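Local coordinates for protein purine nucleoside phosphorylase (Caulobacter vibrioides, PDB 1XFJ) that probably acts as a purine nucleoside phosphorylase of the YfiH/LACC1 family, splitting inosine and methylthioadenosine with phosphate and perhaps also deaminating adenosine, at residues 18-23 and 118-123; 144-149 and 157-162. All coordinates share one frame; numbering follows the deposited sequence.

Contact 1: 18-23 and 118-123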
# COMPACT_ATOMS: atom_id res chain seq x y z
N PRO A 18 4.74 12.00 16.84
CA PRO A 18 4.36 11.39 18.12
C PRO A 18 2.90 10.97 18.12
O PRO A 18 2.06 11.62 17.51
CB PRO A 18 4.64 12.51 19.12
CG PRO A 18 4.23 13.72 18.33
CD PRO A 18 4.86 13.46 16.97
N GLY A 19 2.60 9.87 18.81
CA GLY A 19 1.23 9.39 18.87
C GLY A 19 0.78 8.75 17.57
O GLY A 19 -0.40 8.46 17.38
N VAL A 20 1.74 8.54 16.67
CA VAL A 20 1.46 7.91 15.38
C VAL A 20 2.47 6.80 15.15
O VAL A 20 3.68 6.99 15.34
CB VAL A 20 1.56 8.92 14.21
CG1 VAL A 20 1.39 8.19 12.88
CG2 VAL A 20 0.51 10.00 14.36
N LYS A 21 1.99 5.63 14.75
CA LYS A 21 2.88 4.51 14.50
C LYS A 21 2.58 4.02 13.09
O LYS A 21 1.41 3.87 12.72
CB LYS A 21 2.65 3.40 15.53
CG LYS A 21 3.79 2.41 15.65
CD LYS A 21 3.60 1.48 16.85
CE LYS A 21 4.79 0.55 17.03
NZ LYS A 21 6.04 1.29 17.33
N HIS A 22 3.63 3.78 12.30
CA HIS A 22 3.47 3.34 10.93
C HIS A 22 4.52 2.30 10.60
O HIS A 22 5.53 2.19 11.29
CB HIS A 22 3.67 4.50 9.97
CG HIS A 22 5.11 4.84 9.75
ND1 HIS A 22 5.77 4.55 8.58
CD2 HIS A 22 6.02 5.40 10.58
CE1 HIS A 22 7.04 4.91 8.69
NE2 HIS A 22 7.22 5.43 9.90
N ALA A 23 4.30 1.57 9.51
CA ALA A 23 5.26 0.57 9.08
C ALA A 23 4.88 -0.07 7.76
O ALA A 23 3.71 -0.33 7.49
CB ALA A 23 5.41 -0.51 10.14
N LEU A 118 0.72 5.52 2.90
CA LEU A 118 0.33 5.86 4.26
C LEU A 118 0.27 7.38 4.34
O LEU A 118 1.21 8.07 3.95
CB LEU A 118 1.36 5.31 5.25
CG LEU A 118 1.55 3.79 5.21
CD1 LEU A 118 2.58 3.38 6.25
CD2 LEU A 118 0.22 3.10 5.47
N LEU A 119 -0.86 7.89 4.83
CA LEU A 119 -1.05 9.33 4.93
C LEU A 119 -1.47 9.73 6.33
O LEU A 119 -2.05 8.93 7.07
CB LEU A 119 -2.13 9.80 3.96
CG LEU A 119 -1.99 9.44 2.48
CD1 LEU A 119 -2.67 8.10 2.23
CD2 LEU A 119 -2.63 10.52 1.63
N VAL A 120 -1.22 10.99 6.68
CA VAL A 120 -1.58 11.48 7.99
C VAL A 120 -1.63 13.00 8.05
O VAL A 120 -0.84 13.68 7.40
CB VAL A 120 -0.57 10.99 9.06
CG1 VAL A 120 0.83 11.40 8.67
CG2 VAL A 120 -0.92 11.57 10.43
N ASP A 121 -2.59 13.52 8.81
CA ASP A 121 -2.69 14.95 9.04
C ASP A 121 -2.40 14.99 10.54
O ASP A 121 -3.26 14.66 11.35
CB ASP A 121 -4.10 15.48 8.79
CG ASP A 121 -4.22 16.96 9.09
OD1 ASP A 121 -3.48 17.43 9.98
OD2 ASP A 121 -5.06 17.64 8.47
N PRO A 122 -1.17 15.39 10.92
CA PRO A 122 -0.76 15.46 12.33
C PRO A 122 -1.49 16.47 13.22
O PRO A 122 -1.37 16.41 14.45
CB PRO A 122 0.74 15.73 12.23
CG PRO A 122 0.84 16.56 11.00
CD PRO A 122 -0.08 15.83 10.04
N GLU A 123 -2.23 17.39 12.62
CA GLU A 123 -2.97 18.38 13.40
C GLU A 123 -4.40 17.92 13.66
O GLU A 123 -4.88 17.98 14.79
CB GLU A 123 -2.99 19.73 12.67
CG GLU A 123 -3.85 20.80 13.35
CD GLU A 123 -3.55 20.95 14.83
OE1 GLU A 123 -2.36 20.95 15.20
OE2 GLU A 123 -4.51 21.07 15.62

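Contact 2: 144-149 and 157-162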
# COMPACT_ATOMS: atom_id res chain seq x y z
N SER A 144 -9.10 10.12 -3.62
CA SER A 144 -10.24 9.63 -2.86
C SER A 144 -9.92 9.51 -1.37
O SER A 144 -10.72 9.91 -0.52
CB SER A 144 -10.70 8.27 -3.39
OG SER A 144 -11.77 7.77 -2.60
N ALA A 145 -8.75 8.96 -1.07
CA ALA A 145 -8.32 8.79 0.31
C ALA A 145 -8.16 10.16 0.96
O ALA A 145 -8.55 10.35 2.12
CB ALA A 145 -7.01 8.02 0.36
N VAL A 146 -7.59 11.10 0.22
CA VAL A 146 -7.41 12.45 0.74
C VAL A 146 -8.78 13.09 0.99
O VAL A 146 -9.00 13.69 2.04
CB VAL A 146 -6.60 13.33 -0.25
CG1 VAL A 146 -6.64 14.78 0.18
CG2 VAL A 146 -5.14 12.85 -0.29
N ASP A 147 -9.69 12.94 0.04
CA ASP A 147 -11.03 13.51 0.20
C ASP A 147 -11.74 12.92 1.42
O ASP A 147 -12.43 13.63 2.14
CB ASP A 147 -11.88 13.26 -1.05
CG ASP A 147 -11.45 14.10 -2.25
OD1 ASP A 147 -10.58 14.99 -2.09
OD2 ASP A 147 -11.99 13.86 -3.35
N ARG A 148 -11.58 11.62 1.64
CA ARG A 148 -12.22 10.97 2.78
C ARG A 148 -11.63 11.51 4.08
O ARG A 148 -12.34 11.71 5.06
CB ARG A 148 -12.04 9.45 2.70
CG ARG A 148 -13.14 8.65 3.40
CD ARG A 148 -14.40 8.59 2.53
NE ARG A 148 -15.45 7.77 3.12
CZ ARG A 148 -16.35 8.21 4.00
NH1 ARG A 148 -16.33 9.48 4.39
NH2 ARG A 148 -17.27 7.39 4.48
N MSE A 149 -10.32 11.74 4.08
CA MSE A 149 -9.66 12.27 5.27
C MSE A 149 -10.20 13.67 5.55
O MSE A 149 -10.42 14.05 6.70
CB MSE A 149 -8.14 12.34 5.05
CG MSE A 149 -7.46 10.98 5.00
SE MSE A 149 -5.62 11.11 4.46
CE MSE A 149 -4.87 11.83 6.09
N ALA A 157 -3.34 20.55 2.56
CA ALA A 157 -2.06 21.23 2.77
C ALA A 157 -1.31 20.85 4.05
O ALA A 157 -0.19 21.31 4.27
CB ALA A 157 -2.26 22.74 2.72
N ASN A 158 -1.91 20.02 4.89
CA ASN A 158 -1.25 19.62 6.12
C ASN A 158 -1.02 18.12 6.18
O ASN A 158 -0.60 17.58 7.20
CB ASN A 158 -2.06 20.06 7.34
CG ASN A 158 -1.19 20.32 8.55
OD1 ASN A 158 -0.36 21.23 8.55
ND2 ASN A 158 -1.37 19.51 9.60
N ILE A 159 -1.29 17.44 5.07
CA ILE A 159 -1.13 15.99 5.01
C ILE A 159 0.24 15.54 4.52
O ILE A 159 0.83 16.15 3.63
CB ILE A 159 -2.20 15.36 4.07
CG1 ILE A 159 -3.59 15.48 4.70
CG2 ILE A 159 -1.87 13.89 3.79
CD1 ILE A 159 -4.72 15.11 3.75
N THR A 160 0.75 14.48 5.14
CA THR A 160 2.03 13.90 4.74
C THR A 160 1.65 12.54 4.15
O THR A 160 0.85 11.80 4.73
CB THR A 160 2.99 13.69 5.94
OG1 THR A 160 3.44 14.97 6.42
CG2 THR A 160 4.20 12.86 5.53
N GLY A 161 2.22 12.22 2.99
CA GLY A 161 1.92 10.96 2.34
C GLY A 161 3.18 10.27 1.87
O GLY A 161 4.03 10.88 1.22
N VAL A 162 3.31 8.99 2.21
CA VAL A 162 4.49 8.23 1.84
C VAL A 162 4.15 6.96 1.07
O VAL A 162 3.26 6.20 1.47
CB VAL A 162 5.30 7.83 3.09
CG1 VAL A 162 6.50 6.98 2.69
CG2 VAL A 162 5.75 9.08 3.83

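Contact 1: 18-23 and 118-123
His22 and Leu118 make the close part of this contact between two beta-strands that belong to different sheets and face each other across a buried layer. Methyl CD1 of Leu118 lies 4.0 Å from CB of His22 and 4.1 Å from ND1 of the same residue. It meets the imidazole at the ND1 edge, near the ring plane, and not over a face. The two side chains cross at about a right angle. With chi1 at 78°, His22 places CG between its backbone N and carbonyl carbon, and the ring edge carrying ND1 comes beside the leucine methyl. The same CD1 also approaches the backbone O of Ala23 at 4.1 Å, a plain van der Waals contact.

Packing is looser toward Val20, where the methyls Val20 CG2 and Val120 CG2 are 4.5 Å apart. Beyond this pair the chains reach the more open end of the contact at Pro18 and Glu123, where 118-123 leaves its strand in an Asx turn: Glu123 N donates to Asp121 OD1.

The short strands 20-23 and 118-121 run antiparallel at 166°, their axes 9.1 Å apart at the closest point, a face-to-face sheet packing. Leu14 of helix 12-15 touches His22, Leu118 and Val120, while Ile257 of strand 253-259 packs against Val20, His22 and Leu118, filling in around the paired side chains.

Contact 2: 144-149 and 157-162
Val146 and Met149, one helical turn apart, rest on Ile159 within a beta-alpha-beta crossover: helix 141-151 lies in the connection from strand 126-132 to the parallel strand 160-163, passing over strand 115-121 between them on one face of the six-stranded mixed sheet. At the start of the segment, Ser144 turns from this interface and its OG hydrogen-bonds to the backbone O of Thr79, tying the helix to the chain just before strand 81-83.

Val146 is the first residue to touch. Its CG1 branch, anti to the backbone N at chi1 169°, meets CD1 of Ile159 at 4.1 Å, the two side chains crossing obliquely. On another side of the helix, Arg148 forms a salt bridge with Glu151.

Met149, present as selenomethionine, closes the interface. Its chain is extended through chi2 and then bent at chi3 (75°), and its end meets that of Ile159 tip to tip. Leu119 of the neighbouring strand 115-121 touches Val146, Met149 and Ile159 alike, extending the apolar patch beneath the helix. The contact is wholly apolar, and Ile159, just ahead of the strand, carries all of its side of it. One methyl does most of the touching: CD1 of Ile159 lies 4.0 Å from CE of Met149 and 4.2 Å from its SE.

In the fold
Contact 1 and contact 2 follow one another along the chain, the first closing before the second opens, and their centres lie about 11 Å apart on the same side of the chain's centre. They meet through the six-stranded sheet, in which strands 115-121 and 160-163 are antiparallel neighbours: Thr160 N lies 2.9 Å from Val120 O, a probable hydrogen bond. Contact 1 lies on the face turned to the five-stranded sheet, contact 2 on the face under helix 141-151, so this sheet is packed on both sides. Together they mark successive layers, helix, sheet and sheet, of the alpha-beta-beta-alpha architecture of this protein.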